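Local coordinates for protein UL37 (Suid herpesvirus 1, PDB 4K70) that is an inner tegument protein, here its N-terminal half, thought to have an essential role in controlling viral trafficking, at residues 80-85 with 89-94; 128-133 with 175-180; 180-185 with 391-396. All coordinates share one frame; numbering follows the deposited sequence.

Contact 1: residues 80-85 with 89-94. With CA (calcium ion), chain E; NA (sodium ion), chain Q.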
loop_
_atom_site.group_PDB
_atom_site.type_symbol
_atom_site.label_atom_id
_atom_site.label_comp_id
_atom_site.label_asym_id
_atom_site.label_seq_id
_atom_site.Cartn_x
_atom_site.Cartn_y
_atom_site.Cartn_z
ATOM N N LEU A 80 8.733 2.517 18.089
ATOM C CA LEU A 80 9.606 3.464 17.406
ATOM C C LEU A 80 8.885 4.252 16.296
ATOM O O LEU A 80 8.180 3.681 15.469
ATOM C CB LEU A 80 10.815 2.716 16.840
ATOM C CG LEU A 80 12.025 3.537 16.415
ATOM C CD1 LEU A 80 12.610 4.235 17.629
ATOM C CD2 LEU A 80 13.052 2.639 15.745
ATOM N N ARG A 81 9.056 5.570 16.291
ATOM C CA ARG A 81 8.562 6.398 15.194
ATOM C C ARG A 81 9.732 6.881 14.341
ATOM O O ARG A 81 10.486 7.772 14.745
ATOM C CB ARG A 81 7.754 7.596 15.703
ATOM C CG ARG A 81 7.048 8.347 14.563
ATOM C CD ARG A 81 6.734 9.793 14.888
ATOM N NE ARG A 81 5.633 9.931 15.832
ATOM C CZ ARG A 81 4.351 9.773 15.517
ATOM N NH1 ARG A 81 3.989 9.436 14.279
ATOM N NH2 ARG A 81 3.426 9.929 16.457
ATOM N N HIS A 82 9.886 6.278 13.169
ATOM C CA HIS A 82 11.007 6.572 12.293
ATOM C C HIS A 82 10.507 7.273 11.043
ATOM O O HIS A 82 9.507 6.869 10.459
ATOM C CB HIS A 82 11.731 5.277 11.896
ATOM C CG HIS A 82 12.784 5.478 10.850
ATOM N ND1 HIS A 82 13.790 6.417 10.978
ATOM C CD2 HIS A 82 12.989 4.871 9.661
ATOM C CE1 HIS A 82 14.565 6.375 9.911
ATOM N NE2 HIS A 82 14.098 5.443 9.093
ATOM N N ASP A 83 11.200 8.329 10.630
ATOM C CA ASP A 83 10.818 9.063 9.431
ATOM C C ASP A 83 11.419 8.372 8.218
ATOM O O ASP A 83 12.603 8.522 7.949
ATOM C CB ASP A 83 11.331 10.504 9.515
ATOM C CG ASP A 83 10.837 11.369 8.372
ATOM O OD1 ASP A 83 10.170 10.842 7.445
ATOM O OD2 ASP A 83 11.117 12.579 8.407
ATOM N N TRP A 84 10.603 7.613 7.481
ATOM C CA TRP A 84 11.126 6.781 6.398
ATOM C C TRP A 84 11.620 7.539 5.180
ATOM O O TRP A 84 12.311 6.971 4.333
ATOM C CB TRP A 84 10.113 5.680 6.003
ATOM C CG TRP A 84 10.196 4.519 6.924
ATOM C CD1 TRP A 84 9.259 4.119 7.840
ATOM C CD2 TRP A 84 11.298 3.622 7.059
ATOM N NE1 TRP A 84 9.703 3.003 8.510
ATOM C CE2 TRP A 84 10.961 2.684 8.054
ATOM C CE3 TRP A 84 12.541 3.510 6.419
ATOM C CZ2 TRP A 84 11.821 1.645 8.432
ATOM C CZ3 TRP A 84 13.405 2.484 6.802
ATOM C CH2 TRP A 84 13.036 1.566 7.798
ATOM N N ASP A 85 11.285 8.825 5.099
ATOM C CA ASP A 85 11.873 9.697 4.086
ATOM C C ASP A 85 13.393 9.777 4.197
ATOM O O ASP A 85 14.081 10.085 3.222
ATOM C CB ASP A 85 11.249 11.102 4.165
ATOM C CG ASP A 85 9.765 11.082 3.851
ATOM O OD1 ASP A 85 9.392 10.514 2.805
ATOM O OD2 ASP A 85 8.967 11.594 4.664
ATOM N N ALA A 89 19.368 4.621 7.169
ATOM C CA ALA A 89 20.568 5.067 7.891
ATOM C C ALA A 89 20.364 5.337 9.389
ATOM O O ALA A 89 21.120 4.832 10.220
ATOM C CB ALA A 89 21.220 6.278 7.193
ATOM N N PRO A 90 19.336 6.122 9.736
ATOM C CA PRO A 90 19.078 6.445 11.143
ATOM C C PRO A 90 18.749 5.214 11.993
ATOM O O PRO A 90 19.055 5.210 13.190
ATOM C CB PRO A 90 17.857 7.363 11.071
ATOM C CG PRO A 90 17.876 7.924 9.681
ATOM C CD PRO A 90 18.393 6.804 8.835
ATOM N N LEU A 91 18.107 4.207 11.396
ATOM C CA LEU A 91 17.826 2.970 12.108
ATOM C C LEU A 91 19.093 2.194 12.341
ATOM O O LEU A 91 19.321 1.678 13.432
ATOM C CB LEU A 91 16.853 2.076 11.331
ATOM C CG LEU A 91 15.417 2.561 11.314
ATOM C CD1 LEU A 91 14.513 1.460 10.743
ATOM C CD2 LEU A 91 14.994 2.960 12.727
ATOM N N LEU A 92 19.898 2.069 11.292
ATOM C CA LEU A 92 21.162 1.371 11.406
ATOM C C LEU A 92 22.046 2.066 12.437
ATOM O O LEU A 92 22.813 1.420 13.149
ATOM C CB LEU A 92 21.873 1.327 10.056
ATOM C CG LEU A 92 21.083 0.667 8.925
ATOM C CD1 LEU A 92 21.959 0.461 7.701
ATOM C CD2 LEU A 92 20.477 -0.642 9.386
ATOM N N GLU A 93 21.943 3.388 12.508
ATOM C CA GLU A 93 22.785 4.148 13.431
ATOM C C GLU A 93 22.381 3.864 14.877
ATOM O O GLU A 93 23.226 3.765 15.759
ATOM C CB GLU A 93 22.722 5.649 13.119
ATOM C CG GLU A 93 23.866 6.440 13.721
ATOM C CD GLU A 93 23.768 7.927 13.416
ATOM O OE1 GLU A 93 24.521 8.706 14.044
ATOM O OE2 GLU A 93 22.939 8.315 12.561
ATOM N N LEU A 94 21.081 3.713 15.108
ATOM C CA LEU A 94 20.573 3.356 16.417
ATOM C C LEU A 94 20.972 1.917 16.771
ATOM O O LEU A 94 21.382 1.634 17.903
ATOM C CB LEU A 94 19.054 3.504 16.444
ATOM C CG LEU A 94 18.349 2.816 17.604
ATOM C CD1 LEU A 94 18.807 3.416 18.912
ATOM C CD2 LEU A 94 16.845 2.934 17.440
HETATM CA CA CA E . 9.475 13.102 6.534
HETATM NA NA NA Q . 24.086 10.806 12.811
HETATM O O HOH W 1 21.874 11.695 12.992
#
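His82 CA and Leu91 CA lie 7.7 Å apart where an irregular segment leading into a 3-10 turn runs beside the first turns of helix 89-98. Leu91 carries most of the contact, its branch point and two methyls spread over three residues. CG sits over the middle of the imidazole of His82, 3.8 Å from the ring centroid and only 13° off the normal, a well-centred CH-pi contact. Leu91 CD1 packs tightly against the six-membered end of the Trp84 indole, 3.3 Å from Trp84 CH2, the two side chains crossing at about a right angle. Leu91 CD2 is shared between the imidazole and Leu80, sliding past the latter 3.6 Å from Leu80 CD2, while Leu94 meets that same methyl of Leu80 more loosely, tip to tip. Because His82 CG is trans to the backbone N (chi1 172°), the imidazole extends toward the helix and also touches Pro90, whose CB lies 3.6 Å from His82 CE1. Within the loop the imidazole turns its edge to the face of Trp84, with His82 CD2 over the indole. Its NE2 is hydrogen-bonded to the carbonyl of Gly87, which fixes the rotation of the ring.

Away from the helix, within 80-85, Asp85 N donates to Asp83 OD1 at 3.3 Å from above the carboxylate plane, an Asx turn, and the same two residues share a calcium ion. Asp83 chelates it through both oxygens, and Asp85 OD2 adds a third ligand. A sodium ion is held at Glu93, on the helix.

The apolar core of the contact is covered from several directions: helix 39-60 packs on Leu80, His82 and Leu94, helix 120-137 meets Leu91 through Cys131, and helix 175-188 supplies Phe176 against Leu91 and the carbonyl that accepts from Trp84 NE1.

Contact 2: residues 128-133 with 175-180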
loop_
_atom_site.group_PDB
_atom_site.type_symbol
_atom_site.label_atom_id
_atom_site.label_comp_id
_atom_site.label_asym_id
_atom_site.label_seq_id
_atom_site.Cartn_x
_atom_site.Cartn_y
_atom_site.Cartn_z
ATOM N N SER A 128 18.923 -5.200 11.032
ATOM C CA SER A 128 19.870 -4.975 9.955
ATOM C C SER A 128 19.409 -5.684 8.692
ATOM O O SER A 128 19.412 -5.096 7.623
ATOM C CB SER A 128 21.263 -5.483 10.347
ATOM O OG SER A 128 21.883 -4.598 11.274
ATOM N N GLU A 129 19.042 -6.961 8.827
ATOM C CA GLU A 129 18.546 -7.749 7.700
ATOM C C GLU A 129 17.274 -7.165 7.134
ATOM O O GLU A 129 17.126 -7.053 5.921
ATOM C CB GLU A 129 18.282 -9.197 8.117
ATOM C CG GLU A 129 19.525 -9.939 8.544
ATOM C CD GLU A 129 19.220 -11.379 8.926
ATOM O OE1 GLU A 129 18.148 -11.884 8.521
ATOM O OE2 GLU A 129 20.044 -11.996 9.618
ATOM N N TRP A 130 16.358 -6.786 8.019
ATOM C CA TRP A 130 15.105 -6.182 7.595
ATOM C C TRP A 130 15.356 -4.883 6.807
ATOM O O TRP A 130 14.772 -4.678 5.734
ATOM C CB TRP A 130 14.193 -5.951 8.804
ATOM C CG TRP A 130 12.778 -5.590 8.443
ATOM C CD1 TRP A 130 11.716 -6.442 8.342
ATOM C CD2 TRP A 130 12.272 -4.277 8.144
ATOM N NE1 TRP A 130 10.583 -5.739 8.004
ATOM C CE2 TRP A 130 10.899 -4.415 7.871
ATOM C CE3 TRP A 130 12.850 -3.005 8.084
ATOM C CZ2 TRP A 130 10.088 -3.318 7.533
ATOM C CZ3 TRP A 130 12.043 -1.919 7.749
ATOM C CH2 TRP A 130 10.680 -2.084 7.483
ATOM N N CYS A 131 16.239 -4.018 7.316
ATOM C CA CYS A 131 16.611 -2.794 6.584
ATOM C C CYS A 131 17.230 -3.097 5.220
ATOM O O CYS A 131 16.995 -2.372 4.264
ATOM C CB CYS A 131 17.568 -1.895 7.402
ATOM S SG CYS A 131 16.796 -1.141 8.860
ATOM N N ALA A 132 18.022 -4.161 5.127
ATOM C CA ALA A 132 18.596 -4.540 3.841
ATOM C C ALA A 132 17.480 -4.928 2.875
ATOM O O ALA A 132 17.517 -4.575 1.691
ATOM C CB ALA A 132 19.590 -5.691 4.007
ATOM N N ALA A 133 16.481 -5.645 3.385
ATOM C CA ALA A 133 15.324 -6.016 2.580
ATOM C C ALA A 133 14.530 -4.773 2.179
ATOM O O ALA A 133 14.028 -4.673 1.053
ATOM C CB ALA A 133 14.431 -6.985 3.349
ATOM N N ASP A 175 6.186 -0.590 15.447
ATOM C CA ASP A 175 5.707 0.574 14.697
ATOM C C ASP A 175 6.546 0.905 13.466
ATOM O O ASP A 175 6.000 1.198 12.400
ATOM C CB ASP A 175 5.567 1.801 15.606
ATOM C CG ASP A 175 4.488 1.620 16.664
ATOM O OD1 ASP A 175 3.620 0.743 16.485
ATOM O OD2 ASP A 175 4.505 2.348 17.677
ATOM N N PHE A 176 7.868 0.878 13.596
ATOM C CA PHE A 176 8.702 1.218 12.444
ATOM C C PHE A 176 8.498 0.263 11.254
ATOM O O PHE A 176 8.634 0.657 10.093
ATOM C CB PHE A 176 10.185 1.352 12.826
ATOM C CG PHE A 176 10.860 0.047 13.128
ATOM C CD1 PHE A 176 10.842 -0.482 14.412
ATOM C CD2 PHE A 176 11.544 -0.635 12.135
ATOM C CE1 PHE A 176 11.478 -1.680 14.696
ATOM C CE2 PHE A 176 12.180 -1.843 12.411
ATOM C CZ PHE A 176 12.147 -2.364 13.696
ATOM N N VAL A 177 8.159 -0.991 11.536
ATOM C CA VAL A 177 7.887 -1.928 10.454
ATOM C C VAL A 177 6.590 -1.589 9.725
ATOM O O VAL A 177 6.539 -1.586 8.497
ATOM C CB VAL A 177 7.817 -3.382 10.948
ATOM C CG1 VAL A 177 7.200 -4.258 9.866
ATOM C CG2 VAL A 177 9.220 -3.879 11.338
ATOM N N GLN A 178 5.540 -1.330 10.488
ATOM C CA GLN A 178 4.239 -0.996 9.914
ATOM C C GLN A 178 4.284 0.346 9.169
ATOM O O GLN A 178 3.630 0.514 8.132
ATOM C CB GLN A 178 3.167 -1.004 11.009
ATOM C CG GLN A 178 2.989 -2.391 11.609
ATOM C CD GLN A 178 2.524 -3.373 10.554
ATOM O OE1 GLN A 178 1.761 -3.000 9.669
ATOM N NE2 GLN A 178 2.987 -4.618 10.630
ATOM N N ASP A 179 5.070 1.290 9.690
ATOM C CA ASP A 179 5.303 2.546 8.984
ATOM C C ASP A 179 6.083 2.301 7.698
ATOM O O ASP A 179 5.812 2.933 6.680
ATOM C CB ASP A 179 6.066 3.554 9.863
ATOM C CG ASP A 179 5.214 4.111 10.999
ATOM O OD1 ASP A 179 3.969 4.012 10.918
ATOM O OD2 ASP A 179 5.793 4.637 11.978
ATOM N N GLY A 180 7.056 1.392 7.744
ATOM C CA GLY A 180 7.880 1.106 6.576
ATOM C C GLY A 180 7.077 0.436 5.470
ATOM O O GLY A 180 7.295 0.689 4.282
#
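Trp130 has CG trans to its backbone N (chi1 -168°), which sends the indole straight out from helix 120-137 toward Val177; Phe176 instead holds its CG between the backbone N and carbonyl carbon (chi1 72°), swinging the phenyl along its helix until its edge points at the indole. The two rings form a T-shaped pair, the edge of Phe176 directed at the face of the six-membered ring of Trp130 with centroids 6.0 Å apart and planes nearly perpendicular, at 84°. Val177 comes over the same face of the indole. Its CG2 lies 4.2 Å from the centroid of the six-membered ring of Trp130, displaced toward the rim, and also rests against a face of Phe176, wedged in the angle between the two aromatics. Val177 CG1 touches the indole further out, 3.8 Å from Trp130 CZ2.

The helices are almost parallel in direction, but their axes stay 12.2 Å apart, too far for direct backbone packing. Here one tryptophan spans the gap between two nearly parallel helices of an all-helical fold, linked by a long connection that contains the short helices 144-149 and 156-159. At the end of the indole the backbone itself is met: Gly180, which has no side chain, presents its CA at the ring edge, 4.3 Å from Trp130 CH2. The same ring carbon, Trp130 CH2, also lies 4.3 Å from Phe176 O, which accepts the helical bond from Gly180 N.

Trp130 NE1 donates to the carbonyl of Leu163, anchoring the pyrrole side of the ring, while Phe168 makes a further edge-to-face contact with the indole.

Contact 3: residues 180-185 with 391-396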
loop_
_atom_site.group_PDB
_atom_site.type_symbol
_atom_site.label_atom_id
_atom_site.label_comp_id
_atom_site.label_asym_id
_atom_site.label_seq_id
_atom_site.Cartn_x
_atom_site.Cartn_y
_atom_site.Cartn_z
ATOM N N GLY A 180 7.056 1.392 7.744
ATOM C CA GLY A 180 7.880 1.106 6.576
ATOM C C GLY A 180 7.077 0.436 5.470
ATOM O O GLY A 180 7.295 0.689 4.282
ATOM N N LEU A 181 6.165 -0.453 5.854
ATOM C CA LEU A 181 5.250 -1.084 4.887
ATOM C C LEU A 181 4.384 -0.046 4.159
ATOM O O LEU A 181 4.193 -0.109 2.940
ATOM C CB LEU A 181 4.348 -2.079 5.603
ATOM C CG LEU A 181 5.061 -3.303 6.190
ATOM C CD1 LEU A 181 4.091 -4.197 6.940
ATOM C CD2 LEU A 181 5.775 -4.085 5.083
ATOM N N ARG A 182 3.849 0.898 4.919
ATOM C CA ARG A 182 3.112 2.025 4.334
ATOM C C ARG A 182 3.947 2.787 3.309
ATOM O O ARG A 182 3.469 3.136 2.223
ATOM C CB ARG A 182 2.649 2.980 5.431
ATOM C CG ARG A 182 2.011 4.281 4.912
ATOM C CD ARG A 182 1.633 5.167 6.085
ATOM N NE ARG A 182 1.593 6.589 5.750
ATOM C CZ ARG A 182 0.484 7.273 5.481
ATOM N NH1 ARG A 182 -0.697 6.661 5.491
ATOM N NH2 ARG A 182 0.556 8.570 5.189
ATOM N N TYR A 183 5.205 3.035 3.657
ATOM C CA TYR A 183 6.116 3.758 2.788
ATOM C C TYR A 183 6.408 3.000 1.511
ATOM O O TYR A 183 6.448 3.585 0.429
ATOM C CB TYR A 183 7.435 4.042 3.527
ATOM C CG TYR A 183 8.369 4.972 2.784
ATOM C CD1 TYR A 183 8.275 6.361 2.944
ATOM C CD2 TYR A 183 9.337 4.475 1.912
ATOM C CE1 TYR A 183 9.122 7.219 2.272
ATOM C CE2 TYR A 183 10.191 5.334 1.229
ATOM C CZ TYR A 183 10.081 6.701 1.417
ATOM O OH TYR A 183 10.927 7.562 0.748
ATOM N N VAL A 184 6.649 1.695 1.632
ATOM C CA VAL A 184 6.978 0.893 0.464
ATOM C C VAL A 184 5.816 0.850 -0.518
ATOM O O VAL A 184 6.013 0.990 -1.722
ATOM C CB VAL A 184 7.351 -0.556 0.859
ATOM C CG1 VAL A 184 7.463 -1.427 -0.378
ATOM C CG2 VAL A 184 8.668 -0.552 1.626
ATOM N N ALA A 185 4.617 0.639 0.015
ATOM C CA ALA A 185 3.391 0.564 -0.784
ATOM C C ALA A 185 3.183 1.883 -1.535
ATOM O O ALA A 185 3.018 1.903 -2.754
ATOM C CB ALA A 185 2.209 0.273 0.111
ATOM N N GLY A 391 0.227 -5.006 5.727
ATOM C CA GLY A 391 0.262 -4.479 7.079
ATOM C C GLY A 391 -0.953 -3.694 7.556
ATOM O O GLY A 391 -2.011 -3.677 6.922
ATOM N N LEU A 392 -0.779 -3.037 8.697
ATOM C CA LEU A 392 -1.850 -2.338 9.396
ATOM C C LEU A 392 -2.401 -1.150 8.614
ATOM O O LEU A 392 -3.609 -0.890 8.617
ATOM C CB LEU A 392 -1.313 -1.840 10.732
ATOM C CG LEU A 392 -2.271 -1.117 11.664
ATOM C CD1 LEU A 392 -3.496 -1.984 11.881
ATOM C CD2 LEU A 392 -1.572 -0.820 12.980
ATOM N N ASP A 393 -1.508 -0.413 7.968
ATOM C CA ASP A 393 -1.893 0.750 7.170
ATOM C C ASP A 393 -2.901 0.391 6.081
ATOM O O ASP A 393 -3.833 1.148 5.803
ATOM C CB ASP A 393 -0.672 1.378 6.506
ATOM C CG ASP A 393 -1.020 2.634 5.737
ATOM O OD1 ASP A 393 -1.302 3.651 6.394
ATOM O OD2 ASP A 393 -1.016 2.609 4.486
ATOM N N TYR A 394 -2.693 -0.749 5.439
ATOM C CA TYR A 394 -3.635 -1.146 4.388
ATOM C C TYR A 394 -4.956 -1.614 4.992
ATOM O O TYR A 394 -6.009 -1.338 4.440
ATOM C CB TYR A 394 -3.061 -2.184 3.433
ATOM C CG TYR A 394 -4.053 -2.553 2.343
ATOM C CD1 TYR A 394 -4.554 -1.582 1.481
ATOM C CD2 TYR A 394 -4.497 -3.863 2.182
ATOM C CE1 TYR A 394 -5.464 -1.896 0.480
ATOM C CE2 TYR A 394 -5.413 -4.188 1.188
ATOM C CZ TYR A 394 -5.889 -3.198 0.335
ATOM O OH TYR A 394 -6.789 -3.505 -0.658
ATOM N N VAL A 395 -4.903 -2.283 6.144
ATOM C CA VAL A 395 -6.125 -2.645 6.851
ATOM C C VAL A 395 -6.987 -1.403 7.096
ATOM O O VAL A 395 -8.186 -1.409 6.847
ATOM C CB VAL A 395 -5.838 -3.326 8.184
ATOM C CG1 VAL A 395 -7.127 -3.491 8.960
ATOM C CG2 VAL A 395 -5.192 -4.688 7.954
ATOM N N ARG A 396 -6.351 -0.339 7.573
ATOM C CA ARG A 396 -7.013 0.935 7.828
ATOM C C ARG A 396 -7.495 1.617 6.547
ATOM O O ARG A 396 -8.592 2.166 6.513
ATOM C CB ARG A 396 -6.053 1.872 8.575
ATOM C CG ARG A 396 -5.744 1.449 10.017
ATOM C CD ARG A 396 -4.597 2.280 10.608
ATOM N NE ARG A 396 -4.404 2.030 12.038
ATOM C CZ ARG A 396 -3.326 2.410 12.724
ATOM N NH1 ARG A 396 -2.332 3.042 12.109
ATOM N NH2 ARG A 396 -3.235 2.144 14.023
#
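Arg182 and Asp393 join helix 175-188 to the start of helix 392-402 by a salt bridge. Arg182 NH1 donates to Asp393 OD1 at 3.2 Å in a nearly straight bond (167°). The acceptor lies in the guanidinium plane and is approached on its syn side, 26° out of the carboxylate plane. With the two planes almost perpendicular, this is a single-point bridge. The arginine chain, extended from CG to NE, runs over the carboxylate on its way, with Arg182 CG 3.5 Å from Asp393 OD2. Asp393 was modelled in two conformers, so the bridge belongs to the one described and may not be permanent.

Deeper down, Leu181 CD1 packs 3.8 Å from the CA of Gly391, which occupies the N-cap position. Gly391 O receives weak hydrogen bonds from Tyr394 N and Val395 N. The N-H of Leu392, in the first turn, is satisfied from across the interface by Gln178 OE1. The result is a helix N-terminus docked on the flank of another helix, glycine inward and salt bridge outward, linking sequence-distant parts of an all-helical fold.

In the fold
Contacts 2 and 3 share helix 175-188, with Gly180 common to both, and contact 1 leans on it through Trp84. Contacts 1 and 2, with centres about 9 Å apart, also meet indole to indole, Trp84 CH2 lying 3.6 Å from Trp130 CZ3. Gln178 connects contact 2 to contact 3, its OE1 packing 3.3 Å from Gly391 CA. Contacts 1 and 3, about 17 Å apart between centres, still touch where Tyr183 packs on Trp84 and Asp85, with Asp85 OD1 3.3 Å from Tyr183 CE1. Asp83 and Asp85 of contact 1 bind one calcium ion; a separate calcium ion lies about 8 Å from the Asp393 side chain of contact 3.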